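Pyocin sheath PA0622 (Pseudomonas aeruginosa, PDB 6PYT) probably forms the contractile sheath around the tube of an R-type pyocin, a phage-tail-like particle, as a member of the myovirus tail sheath family. Local coordinates at residues N122-L127 / E148-I153; P183-W188 / A198-Y203; G317-M322 / F334-D339. One frame throughout, in Å; residues are numbered along the deposited sequence.

Contact 1. Residues N122-L127 / E148-I153; sequences NAQPRL and EKLRAI
Two bends in the Arg126 side chain, at chi2 (-71°) and chi3 (89°), fold it back over its own backbone so that the guanidinium reaches 148-153, although the CB of Arg126 points away from that segment. From 148-153, Leu150, with CG anti to its backbone N (chi1 -164°), carries its methyl groups to Gln124 and Pro125. The fold of Arg126 is held within its own segment, where NE donates to Gln124 O at 3.3 Å. That donor sits above the carbonyl plane and not on a lone pair, yet the oxygen lies near the plane of the guanidinium. Thus anchored, the group comes up to the C-terminal end of helix 139-150. Arg151 O lies over one face of the guanidinium, 2.8 Å from Arg126 NH1, in a geometry too poor for a hydrogen bond; Leu150 O approaches obliquely. Two carbonyl oxygens so near a cation would be expected to ease its charge electrostatically.

Beside these polar groups, Leu150 crosses the proline ring at about a right angle, its CD2 lying 3.7 Å from Pro125 CD, while its CD1 rests alongside Gln124 CG. Leu115 and Leu128 also pack on Leu150. Ala152 points its methyl group at the opposite backbone, 3.3 Å from Arg126 O. The same oxygen accepts a weak but nearly straight bond from Ile153 N at 3.4 Å, which begins the pairing of Leu127 with Ile153. Arg151, with positive phi, is where the chain leaves the helix and turns into strand 153-156. Strand 127-129, helix 139-150 and strand 153-156 thus form a beta-alpha-beta crossover between adjacent parallel strands of the central sheet, in the subtilisin-like domain.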
ATOM      1  N   ASN B 122      10.851 -62.989  10.347  1.00 52.79           N
ATOM      2  CA  ASN B 122      11.051 -61.775  11.155  1.00 52.79           C
ATOM      3  C   ASN B 122       9.710 -61.182  11.589  1.00 52.79           C
ATOM      4  O   ASN B 122       9.443 -59.988  11.445  1.00 52.79           O
ATOM      5  CB  ASN B 122      11.904 -60.732  10.422  1.00 52.79           C
ATOM      6  CG  ASN B 122      12.465 -59.675  11.349  1.00 52.79           C
ATOM      7  OD1 ASN B 122      12.379 -59.796  12.566  1.00 52.79           O
ATOM      8  ND2 ASN B 122      12.975 -58.597  10.773  1.00 52.79           N
ATOM      9  N   ALA B 123       8.844 -62.045  12.112  1.00 51.34           N
ATOM     10  CA  ALA B 123       7.509 -61.640  12.552  1.00 51.34           C
ATOM     11  C   ALA B 123       7.158 -62.462  13.787  1.00 51.34           C
ATOM     12  O   ALA B 123       6.621 -63.562  13.671  1.00 51.34           O
ATOM     13  CB  ALA B 123       6.491 -61.829  11.439  1.00 51.34           C
ATOM     14  N   GLN B 124       7.457 -61.919  14.963  1.00 50.93           N
ATOM     15  CA  GLN B 124       7.196 -62.611  16.215  1.00 50.93           C
ATOM     16  C   GLN B 124       5.797 -62.264  16.694  1.00 50.93           C
ATOM     17  O   GLN B 124       5.586 -61.139  17.169  1.00 50.93           O
ATOM     18  CB  GLN B 124       8.214 -62.213  17.261  1.00 50.93           C
ATOM     19  CG  GLN B 124       8.039 -62.931  18.562  1.00 50.93           C
ATOM     20  CD  GLN B 124       9.057 -62.514  19.574  1.00 50.93           C
ATOM     21  OE1 GLN B 124       9.873 -61.631  19.318  1.00 50.93           O
ATOM     22  NE2 GLN B 124       9.029 -63.147  20.733  1.00 50.93           N
ATOM     23  N   PRO B 125       4.842 -63.202  16.660  1.00 48.44           N
ATOM     24  CA  PRO B 125       3.407 -62.867  16.735  1.00 48.44           C
ATOM     25  C   PRO B 125       2.992 -62.268  18.069  1.00 48.44           C
ATOM     26  O   PRO B 125       3.091 -62.911  19.115  1.00 48.44           O
ATOM     27  CB  PRO B 125       2.724 -64.217  16.500  1.00 48.44           C
ATOM     28  CG  PRO B 125       3.717 -65.021  15.791  1.00 48.44           C
ATOM     29  CD  PRO B 125       5.040 -64.623  16.345  1.00 48.44           C
ATOM     30  N   ARG B 126       2.525 -61.021  18.019  1.00 49.90           N
ATOM     31  CA  ARG B 126       2.026 -60.307  19.184  1.00 49.90           C
ATOM     32  C   ARG B 126       0.561 -60.590  19.462  1.00 49.90           C
ATOM     33  O   ARG B 126       0.055 -60.184  20.511  1.00 49.90           O
ATOM     34  CB  ARG B 126       2.198 -58.797  18.998  1.00 49.90           C
ATOM     35  CG  ARG B 126       3.621 -58.303  18.755  1.00 49.90           C
ATOM     36  CD  ARG B 126       4.518 -58.396  19.972  1.00 49.90           C
ATOM     37  NE  ARG B 126       5.210 -59.672  20.076  1.00 49.90           N
ATOM     38  CZ  ARG B 126       5.900 -60.056  21.143  1.00 49.90           C
ATOM     39  NH1 ARG B 126       5.992 -59.261  22.195  1.00 49.90           N
ATOM     40  NH2 ARG B 126       6.499 -61.236  21.155  1.00 49.90           N
ATOM     41  N   LEU B 127      -0.136 -61.255  18.549  1.00 47.11           N
ATOM     42  CA  LEU B 127      -1.530 -61.623  18.740  1.00 47.11           C
ATOM     43  C   LEU B 127      -1.728 -63.057  18.299  1.00 47.11           C
ATOM     44  O   LEU B 127      -1.295 -63.440  17.210  1.00 47.11           O
ATOM     45  CB  LEU B 127      -2.463 -60.705  17.955  1.00 47.11           C
ATOM     46  CG  LEU B 127      -2.656 -59.320  18.541  1.00 47.11           C
ATOM     47  CD1 LEU B 127      -3.389 -58.446  17.569  1.00 47.11           C
ATOM     48  CD2 LEU B 127      -3.412 -59.493  19.826  1.00 47.11           C
ATOM     49  N   GLU B 148       2.376 -66.747  26.963  1.00 49.71           N
ATOM     50  CA  GLU B 148       3.342 -66.391  27.992  1.00 49.71           C
ATOM     51  C   GLU B 148       4.764 -66.471  27.455  1.00 49.71           C
ATOM     52  O   GLU B 148       5.600 -65.617  27.768  1.00 49.71           O
ATOM     53  CB  GLU B 148       3.170 -67.300  29.203  1.00 49.71           C
ATOM     54  N   LYS B 149       5.050 -67.485  26.638  1.00 51.58           N
ATOM     55  CA  LYS B 149       6.365 -67.608  26.018  1.00 51.58           C
ATOM     56  C   LYS B 149       6.592 -66.500  25.001  1.00 51.58           C
ATOM     57  O   LYS B 149       7.546 -65.725  25.106  1.00 51.58           O
ATOM     58  CB  LYS B 149       6.501 -68.978  25.352  1.00 51.58           C
ATOM     59  CG  LYS B 149       6.585 -70.134  26.322  1.00 51.58           C
ATOM     60  CD  LYS B 149       6.552 -71.472  25.607  1.00 51.58           C
ATOM     61  CE  LYS B 149       7.839 -71.719  24.855  1.00 51.58           C
ATOM     62  NZ  LYS B 149       7.871 -73.078  24.245  1.00 51.58           N
ATOM     63  N   LEU B 150       5.695 -66.390  24.026  1.00 49.98           N
ATOM     64  CA  LEU B 150       5.864 -65.482  22.903  1.00 49.98           C
ATOM     65  C   LEU B 150       5.586 -64.032  23.283  1.00 49.98           C
ATOM     66  O   LEU B 150       5.809 -63.143  22.454  1.00 49.98           O
ATOM     67  CB  LEU B 150       4.950 -65.956  21.769  1.00 49.98           C
ATOM     68  CG  LEU B 150       5.044 -65.520  20.315  1.00 49.98           C
ATOM     69  CD1 LEU B 150       6.346 -65.975  19.743  1.00 49.98           C
ATOM     70  CD2 LEU B 150       3.919 -66.159  19.564  1.00 49.98           C
ATOM     71  N   ARG B 151       5.142 -63.794  24.522  1.00 50.66           N
ATOM     72  CA  ARG B 151       4.824 -62.479  25.082  1.00 50.66           C
ATOM     73  C   ARG B 151       3.790 -61.756  24.223  1.00 50.66           C
ATOM     74  O   ARG B 151       4.053 -60.728  23.600  1.00 50.66           O
ATOM     75  CB  ARG B 151       6.081 -61.638  25.301  1.00 50.66           C
ATOM     76  CG  ARG B 151       6.942 -62.157  26.426  1.00 50.66           C
ATOM     77  CD  ARG B 151       8.050 -61.192  26.790  1.00 50.66           C
ATOM     78  NE  ARG B 151       8.968 -61.789  27.751  1.00 50.66           N
ATOM     79  CZ  ARG B 151       8.780 -61.790  29.064  1.00 50.66           C
ATOM     80  NH1 ARG B 151       7.701 -61.223  29.582  1.00 50.66           N
ATOM     81  NH2 ARG B 151       9.668 -62.367  29.862  1.00 50.66           N
ATOM     82  N   ALA B 152       2.602 -62.343  24.190  1.00 47.61           N
ATOM     83  CA  ALA B 152       1.525 -61.893  23.331  1.00 47.61           C
ATOM     84  C   ALA B 152       0.236 -61.910  24.130  1.00 47.61           C
ATOM     85  O   ALA B 152       0.220 -62.233  25.318  1.00 47.61           O
ATOM     86  CB  ALA B 152       1.418 -62.779  22.088  1.00 47.61           C
ATOM     87  N   ILE B 153      -0.857 -61.555  23.471  1.00 46.05           N
ATOM     88  CA  ILE B 153      -2.192 -61.704  24.026  1.00 46.05           C
ATOM     89  C   ILE B 153      -2.940 -62.694  23.151  1.00 46.05           C
ATOM     90  O   ILE B 153      -3.101 -62.470  21.947  1.00 46.05           O
ATOM     91  CB  ILE B 153      -2.941 -60.364  24.125  1.00 46.05           C
ATOM     92  CG1 ILE B 153      -2.404 -59.527  25.285  1.00 46.05           C
ATOM     93  CG2 ILE B 153      -4.418 -60.588  24.328  1.00 46.05           C
ATOM     94  CD1 ILE B 153      -1.307 -58.566  24.934  1.00 46.05           C
TER

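Contact 2. Residues P183-W188 / A198-Y203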
ATOM      1  N   PRO B 183     -19.381 -63.755  22.082  1.00 51.50           N
ATOM      2  CA  PRO B 183     -20.432 -63.921  21.066  1.00 51.50           C
ATOM      3  C   PRO B 183     -19.841 -64.002  19.670  1.00 51.50           C
ATOM      4  O   PRO B 183     -18.988 -63.199  19.291  1.00 51.50           O
ATOM      5  CB  PRO B 183     -21.295 -62.668  21.234  1.00 51.50           C
ATOM      6  CG  PRO B 183     -20.927 -62.133  22.548  1.00 51.50           C
ATOM      7  CD  PRO B 183     -19.490 -62.408  22.671  1.00 51.50           C
ATOM      8  N   GLY B 184     -20.271 -65.011  18.926  1.00 54.03           N
ATOM      9  CA  GLY B 184     -19.782 -65.186  17.583  1.00 54.03           C
ATOM     10  C   GLY B 184     -20.321 -64.133  16.641  1.00 54.03           C
ATOM     11  O   GLY B 184     -21.313 -63.462  16.901  1.00 54.03           O
ATOM     12  N   VAL B 185     -19.640 -63.989  15.553  1.00 55.57           N
ATOM     13  CA  VAL B 185     -20.014 -63.081  14.482  1.00 55.57           C
ATOM     14  C   VAL B 185     -20.925 -63.802  13.499  1.00 55.57           C
ATOM     15  O   VAL B 185     -20.689 -64.959  13.142  1.00 55.57           O
ATOM     16  CB  VAL B 185     -18.742 -62.532  13.811  1.00 55.57           C
ATOM     17  CG1 VAL B 185     -18.976 -62.157  12.383  1.00 55.57           C
ATOM     18  CG2 VAL B 185     -18.275 -61.311  14.564  1.00 55.57           C
ATOM     19  N   GLN B 186     -21.988 -63.127  13.084  1.00 60.04           N
ATOM     20  CA  GLN B 186     -22.887 -63.600  12.044  1.00 60.04           C
ATOM     21  C   GLN B 186     -22.602 -62.757  10.804  1.00 60.04           C
ATOM     22  O   GLN B 186     -23.025 -61.604  10.722  1.00 60.04           O
ATOM     23  CB  GLN B 186     -24.325 -63.465  12.523  1.00 60.04           C
ATOM     24  CG  GLN B 186     -25.352 -64.193  11.726  1.00 60.04           C
ATOM     25  CD  GLN B 186     -26.723 -64.033  12.335  1.00 60.04           C
ATOM     26  OE1 GLN B 186     -26.899 -63.270  13.282  1.00 60.04           O
ATOM     27  NE2 GLN B 186     -27.698 -64.772  11.819  1.00 60.04           N
ATOM     28  N   VAL B 187     -21.872 -63.322   9.847  1.00 64.18           N
ATOM     29  CA  VAL B 187     -21.408 -62.602   8.665  1.00 64.18           C
ATOM     30  C   VAL B 187     -22.136 -63.130   7.432  1.00 64.18           C
ATOM     31  O   VAL B 187     -22.390 -64.333   7.311  1.00 64.18           O
ATOM     32  CB  VAL B 187     -19.869 -62.703   8.538  1.00 64.18           C
ATOM     33  CG1 VAL B 187     -19.400 -64.142   8.506  1.00 64.18           C
ATOM     34  CG2 VAL B 187     -19.350 -61.961   7.326  1.00 64.18           C
ATOM     35  N   TRP B 188     -22.524 -62.221   6.541  1.00 72.78           N
ATOM     36  CA  TRP B 188     -23.290 -62.606   5.363  1.00 72.78           C
ATOM     37  C   TRP B 188     -22.390 -63.295   4.347  1.00 72.78           C
ATOM     38  O   TRP B 188     -21.408 -62.712   3.875  1.00 72.78           O
ATOM     39  CB  TRP B 188     -23.956 -61.387   4.739  1.00 72.78           C
ATOM     40  CG  TRP B 188     -24.779 -61.742   3.557  1.00 72.78           C
ATOM     41  CD1 TRP B 188     -25.956 -62.428   3.553  1.00 72.78           C
ATOM     42  CD2 TRP B 188     -24.465 -61.472   2.191  1.00 72.78           C
ATOM     43  NE1 TRP B 188     -26.408 -62.585   2.265  1.00 72.78           N
ATOM     44  CE2 TRP B 188     -25.506 -62.009   1.410  1.00 72.78           C
ATOM     45  CE3 TRP B 188     -23.406 -60.823   1.551  1.00 72.78           C
ATOM     46  CZ2 TRP B 188     -25.523 -61.914   0.023  1.00 72.78           C
ATOM     47  CZ3 TRP B 188     -23.423 -60.730   0.171  1.00 72.78           C
ATOM     48  CH2 TRP B 188     -24.474 -61.271  -0.577  1.00 72.78           C
ATOM     49  N   ALA B 198     -19.434 -67.085  12.429  1.00 55.64           N
ATOM     50  CA  ALA B 198     -18.000 -66.889  12.467  1.00 55.64           C
ATOM     51  C   ALA B 198     -17.621 -66.778  13.932  1.00 55.64           C
ATOM     52  O   ALA B 198     -18.383 -66.193  14.713  1.00 55.64           O
ATOM     53  CB  ALA B 198     -17.564 -65.638  11.705  1.00 55.64           C
ATOM     54  N   PRO B 199     -16.472 -67.318  14.341  1.00 53.16           N
ATOM     55  CA  PRO B 199     -16.160 -67.409  15.772  1.00 53.16           C
ATOM     56  C   PRO B 199     -15.647 -66.131  16.418  1.00 53.16           C
ATOM     57  O   PRO B 199     -15.279 -66.180  17.597  1.00 53.16           O
ATOM     58  CB  PRO B 199     -15.089 -68.501  15.806  1.00 53.16           C
ATOM     59  CG  PRO B 199     -14.457 -68.431  14.499  1.00 53.16           C
ATOM     60  CD  PRO B 199     -15.520 -68.086  13.527  1.00 53.16           C
ATOM     61  N   ALA B 200     -15.554 -65.021  15.678  1.00 51.96           N
ATOM     62  CA  ALA B 200     -15.300 -63.665  16.182  1.00 51.96           C
ATOM     63  C   ALA B 200     -13.951 -63.435  16.860  1.00 51.96           C
ATOM     64  O   ALA B 200     -13.697 -62.337  17.359  1.00 51.96           O
ATOM     65  CB  ALA B 200     -16.406 -63.232  17.148  1.00 51.96           C
ATOM     66  N   SER B 201     -13.073 -64.434  16.882  1.00 50.46           N
ATOM     67  CA  SER B 201     -11.743 -64.212  17.430  1.00 50.46           C
ATOM     68  C   SER B 201     -10.860 -63.487  16.434  1.00 50.46           C
ATOM     69  O   SER B 201     -10.043 -62.647  16.818  1.00 50.46           O
ATOM     70  CB  SER B 201     -11.103 -65.535  17.820  1.00 50.46           C
ATOM     71  OG  SER B 201     -11.827 -66.167  18.838  1.00 50.46           O
ATOM     72  N   ALA B 202     -11.013 -63.802  15.149  1.00 48.74           N
ATOM     73  CA  ALA B 202     -10.211 -63.138  14.134  1.00 48.74           C
ATOM     74  C   ALA B 202     -10.683 -61.714  13.889  1.00 48.74           C
ATOM     75  O   ALA B 202      -9.889 -60.868  13.472  1.00 48.74           O
ATOM     76  CB  ALA B 202     -10.245 -63.943  12.842  1.00 48.74           C
ATOM     77  N   TYR B 203     -11.962 -61.431  14.136  1.00 49.32           N
ATOM     78  CA  TYR B 203     -12.451 -60.064  14.013  1.00 49.32           C
ATOM     79  C   TYR B 203     -11.959 -59.193  15.154  1.00 49.32           C
ATOM     80  O   TYR B 203     -11.805 -57.980  14.983  1.00 49.32           O
ATOM     81  CB  TYR B 203     -13.973 -60.055  13.970  1.00 49.32           C
ATOM     82  CG  TYR B 203     -14.532 -60.703  12.740  1.00 49.32           C
ATOM     83  CD1 TYR B 203     -14.634 -60.003  11.555  1.00 49.32           C
ATOM     84  CD2 TYR B 203     -14.943 -62.023  12.760  1.00 49.32           C
ATOM     85  CE1 TYR B 203     -15.140 -60.595  10.426  1.00 49.32           C
ATOM     86  CE2 TYR B 203     -15.445 -62.624  11.639  1.00 49.32           C
ATOM     87  CZ  TYR B 203     -15.544 -61.906  10.476  1.00 49.32           C
ATOM     88  OH  TYR B 203     -16.049 -62.505   9.353  1.00 49.32           O
TER
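Ala198 O is the best-held polar atom, gripped across the contact by one hydrogen bond, from Val185 N at 2.7 Å. The bond is noticeably bent (136°), and the donor stands above the carbonyl plane instead of on a lone pair. The return bond of this antiparallel hydrogen-bonded pair, Ala198 N to Val185 O, is weak despite a length of 2.6 Å, because its angle is only 121°. Gly184 brings its CA against Ala198 O at the mouth of the hairpin formed by strands 185-189 and 194-198.

Val185 and Ala198 turn their side chains to the same face, toward the start of helix 201-214. Val185 straddles what it meets there. Its CG1, anti to the backbone N, makes an off-centre CH-pi contact with the Tyr203 ring, coming at it obliquely, 4.1 Å from the centroid, and also touches Ala198 CB. Its CG2 reaches Ala200 CB at 3.7 Å. Further along the strand, Val187 crosses the phenol at about a right angle, with CG1 3.8 Å from Tyr203 OH. Val229 and, from helix 64-73, Ala71 add to the packing around Tyr203.

Chemically the contact is lopsided: one bent and one weak backbone bond set the register, while the side-chain contacts are apolar, methyl to methyl and methyl to ring, and would be expected to add to the hold between hairpin and helix.

Contact 3. Residues G317-M322 / F334-D339; sequences GLRAFM and FEVYAD
One face of the Phe334 ring carries Met322 CG, 3.4 Å above the plane and displaced toward the rim, close to the ring's root; the methylene makes a CH-pi contact 3.9 Å from the centroid. Arg319 O approaches the same ring obliquely, near CZ. The Arg319 guanidinium, its plane 45° from that of the phenyl, has Val336 O coming at it obliquely as well. Phe321 turns its own ring elsewhere, with Gly317 O in plane at its edge, and meets the ring of His298 nearly perpendicularly.

Phe334 reaches the helix with CG between its backbone N and carbonyl carbon, the crowded position. Met322 slides past it in the opposite sense: its chain bends at chi2 (72°), so that the terminal CE returns to within 3.9 Å of Phe334 CB. Val336, two residues on, also points to the helix and sets CG1 3.7 Å from Leu318 CB. Arg319 runs extended from CG to NE alongside Val336, its CG 3.9 Å from Val336 CB, and ends with NH2 2.9 Å from Val336 O. The helix and strand segments lie almost antiparallel, at 169°, with axes 8.4 Å apart.

Ile294 and Val290 of helix 281-295 also pack on Leu318 and Met322, respectively. A basic side chain of another protein chain packs on Arg319. The contact is therefore mainly apolar, with the aliphatic part of Arg319 joining the hydrophobic layer and its cationic end placed beside a strand carbonyl, whose partial negative charge would be expected to steady it.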
ATOM      1  N   GLY B 317      20.576 -44.387  27.051  1.00 40.14           N
ATOM      2  CA  GLY B 317      19.916 -44.953  25.900  1.00 40.14           C
ATOM      3  C   GLY B 317      18.525 -45.428  26.246  1.00 40.14           C
ATOM      4  O   GLY B 317      17.610 -45.305  25.432  1.00 40.14           O
ATOM      5  N   LEU B 318      18.352 -45.994  27.442  1.00 40.84           N
ATOM      6  CA  LEU B 318      17.021 -46.410  27.865  1.00 40.84           C
ATOM      7  C   LEU B 318      16.123 -45.216  28.121  1.00 40.84           C
ATOM      8  O   LEU B 318      14.942 -45.255  27.780  1.00 40.84           O
ATOM      9  CB  LEU B 318      17.087 -47.281  29.114  1.00 40.84           C
ATOM     10  CG  LEU B 318      17.569 -48.713  28.990  1.00 40.84           C
ATOM     11  CD1 LEU B 318      17.723 -49.317  30.359  1.00 40.84           C
ATOM     12  CD2 LEU B 318      16.563 -49.456  28.199  1.00 40.84           C
ATOM     13  N   ARG B 319      16.660 -44.143  28.709  1.00 38.85           N
ATOM     14  CA  ARG B 319      15.858 -42.944  28.933  1.00 38.85           C
ATOM     15  C   ARG B 319      15.493 -42.254  27.627  1.00 38.85           C
ATOM     16  O   ARG B 319      14.449 -41.603  27.545  1.00 38.85           O
ATOM     17  CB  ARG B 319      16.596 -41.960  29.832  1.00 38.85           C
ATOM     18  CG  ARG B 319      16.790 -42.391  31.263  1.00 38.85           C
ATOM     19  CD  ARG B 319      17.423 -41.272  32.057  1.00 38.85           C
ATOM     20  NE  ARG B 319      17.664 -41.639  33.445  1.00 38.85           N
ATOM     21  CZ  ARG B 319      18.845 -41.998  33.929  1.00 38.85           C
ATOM     22  NH1 ARG B 319      19.904 -42.003  33.145  1.00 38.85           N
ATOM     23  NH2 ARG B 319      18.972 -42.320  35.204  1.00 38.85           N
ATOM     24  N   ALA B 320      16.327 -42.385  26.599  1.00 39.06           N
ATOM     25  CA  ALA B 320      16.057 -41.710  25.339  1.00 39.06           C
ATOM     26  C   ALA B 320      14.984 -42.424  24.534  1.00 39.06           C
ATOM     27  O   ALA B 320      14.165 -41.775  23.877  1.00 39.06           O
ATOM     28  CB  ALA B 320      17.335 -41.600  24.523  1.00 39.06           C
ATOM     29  N   PHE B 321      14.969 -43.751  24.564  1.00 43.99           N
ATOM     30  CA  PHE B 321      13.911 -44.524  23.930  1.00 43.99           C
ATOM     31  C   PHE B 321      12.705 -44.705  24.830  1.00 43.99           C
ATOM     32  O   PHE B 321      11.860 -45.554  24.548  1.00 43.99           O
ATOM     33  CB  PHE B 321      14.440 -45.884  23.476  1.00 43.99           C
ATOM     34  CG  PHE B 321      15.334 -45.804  22.276  1.00 43.99           C
ATOM     35  CD1 PHE B 321      14.792 -45.723  21.002  1.00 43.99           C
ATOM     36  CD2 PHE B 321      16.712 -45.779  22.417  1.00 43.99           C
ATOM     37  CE1 PHE B 321      15.610 -45.635  19.885  1.00 43.99           C
ATOM     38  CE2 PHE B 321      17.539 -45.689  21.307  1.00 43.99           C
ATOM     39  CZ  PHE B 321      16.987 -45.617  20.037  1.00 43.99           C
ATOM     40  N   MET B 322      12.613 -43.926  25.899  1.00 40.56           N
ATOM     41  CA  MET B 322      11.484 -43.922  26.804  1.00 40.56           C
ATOM     42  C   MET B 322      10.843 -42.552  26.905  1.00 40.56           C
ATOM     43  O   MET B 322       9.669 -42.461  27.266  1.00 40.56           O
ATOM     44  CB  MET B 322      11.939 -44.373  28.198  1.00 40.56           C
ATOM     45  CG  MET B 322      10.913 -44.893  29.132  1.00 40.56           C
ATOM     46  SD  MET B 322      10.264 -46.507  28.740  1.00 40.56           S
ATOM     47  CE  MET B 322       8.801 -46.430  29.747  1.00 40.56           C
ATOM     48  N   PHE B 334       7.941 -41.808  33.166  1.00 42.25           N
ATOM     49  CA  PHE B 334       8.762 -42.982  33.451  1.00 42.25           C
ATOM     50  C   PHE B 334       9.863 -42.756  34.486  1.00 42.25           C
ATOM     51  O   PHE B 334      10.097 -41.635  34.941  1.00 42.25           O
ATOM     52  CB  PHE B 334       9.428 -43.456  32.158  1.00 42.25           C
ATOM     53  CG  PHE B 334      10.452 -42.486  31.610  1.00 42.25           C
ATOM     54  CD1 PHE B 334      10.063 -41.411  30.834  1.00 42.25           C
ATOM     55  CD2 PHE B 334      11.810 -42.680  31.828  1.00 42.25           C
ATOM     56  CE1 PHE B 334      10.985 -40.532  30.337  1.00 42.25           C
ATOM     57  CE2 PHE B 334      12.733 -41.802  31.328  1.00 42.25           C
ATOM     58  CZ  PHE B 334      12.322 -40.733  30.578  1.00 42.25           C
ATOM     59  N   GLU B 335      10.586 -43.820  34.821  1.00 44.20           N
ATOM     60  CA  GLU B 335      11.769 -43.711  35.669  1.00 44.20           C
ATOM     61  C   GLU B 335      12.718 -44.847  35.324  1.00 44.20           C
ATOM     62  O   GLU B 335      12.356 -46.015  35.476  1.00 44.20           O
ATOM     63  CB  GLU B 335      11.389 -43.769  37.137  1.00 44.20           C
ATOM     64  N   VAL B 336      13.916 -44.515  34.851  1.00 41.42           N
ATOM     65  CA  VAL B 336      14.912 -45.506  34.459  1.00 41.42           C
ATOM     66  C   VAL B 336      16.189 -45.226  35.231  1.00 41.42           C
ATOM     67  O   VAL B 336      16.669 -44.089  35.238  1.00 41.42           O
ATOM     68  CB  VAL B 336      15.196 -45.476  32.945  1.00 41.42           C
ATOM     69  CG1 VAL B 336      16.209 -46.525  32.587  1.00 41.42           C
ATOM     70  CG2 VAL B 336      13.931 -45.657  32.140  1.00 41.42           C
ATOM     71  N   TYR B 337      16.745 -46.254  35.874  1.00 43.99           N
ATOM     72  CA  TYR B 337      18.015 -46.110  36.573  1.00 43.99           C
ATOM     73  C   TYR B 337      18.662 -47.474  36.740  1.00 43.99           C
ATOM     74  O   TYR B 337      17.978 -48.494  36.811  1.00 43.99           O
ATOM     75  CB  TYR B 337      17.842 -45.424  37.932  1.00 43.99           C
ATOM     76  CG  TYR B 337      16.986 -46.173  38.923  1.00 43.99           C
ATOM     77  CD1 TYR B 337      15.606 -46.042  38.905  1.00 43.99           C
ATOM     78  CD2 TYR B 337      17.557 -46.958  39.910  1.00 43.99           C
ATOM     79  CE1 TYR B 337      14.822 -46.711  39.802  1.00 43.99           C
ATOM     80  CE2 TYR B 337      16.773 -47.630  40.820  1.00 43.99           C
ATOM     81  CZ  TYR B 337      15.407 -47.501  40.758  1.00 43.99           C
ATOM     82  OH  TYR B 337      14.612 -48.160  41.657  1.00 43.99           O
ATOM     83  N   ALA B 338      19.991 -47.479  36.793  1.00 43.69           N
ATOM     84  CA  ALA B 338      20.721 -48.703  37.078  1.00 43.69           C
ATOM     85  C   ALA B 338      20.516 -49.105  38.526  1.00 43.69           C
ATOM     86  O   ALA B 338      20.496 -48.258  39.420  1.00 43.69           O
ATOM     87  CB  ALA B 338      22.206 -48.521  36.794  1.00 43.69           C
ATOM     88  N   ASP B 339      20.356 -50.396  38.750  1.00 46.02           N
ATOM     89  CA  ASP B 339      20.054 -50.927  40.071  1.00 46.02           C
ATOM     90  C   ASP B 339      21.299 -50.851  40.937  1.00 46.02           C
ATOM     91  O   ASP B 339      22.260 -51.581  40.671  1.00 46.02           O
ATOM     92  CB  ASP B 339      19.575 -52.365  39.953  1.00 46.02           C
TER

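Overall arrangement
The three contacts follow one another along the chain without overlapping. Contacts 1 and 2 both belong to the subtilisin-like domain, with centres 23 Å apart and nearest atoms about 8 Å apart: the first joins neighbouring strands of the central sheet, the second closes the hairpin 185-189/194-198 and packs it on the start of helix 201-214. Contact 3 lies in the C-terminal domain, its centre 24 Å from that of contact 1 and 42 Å from that of contact 2, on the opposite side of the chain's centre from the latter. Helix 281-295 bridges the two domains, since Leu289 and Arg285 meet contact 1 while Val290 and Ile294 meet contact 3. Of the three, contact 3 alone is touched by another protein chain.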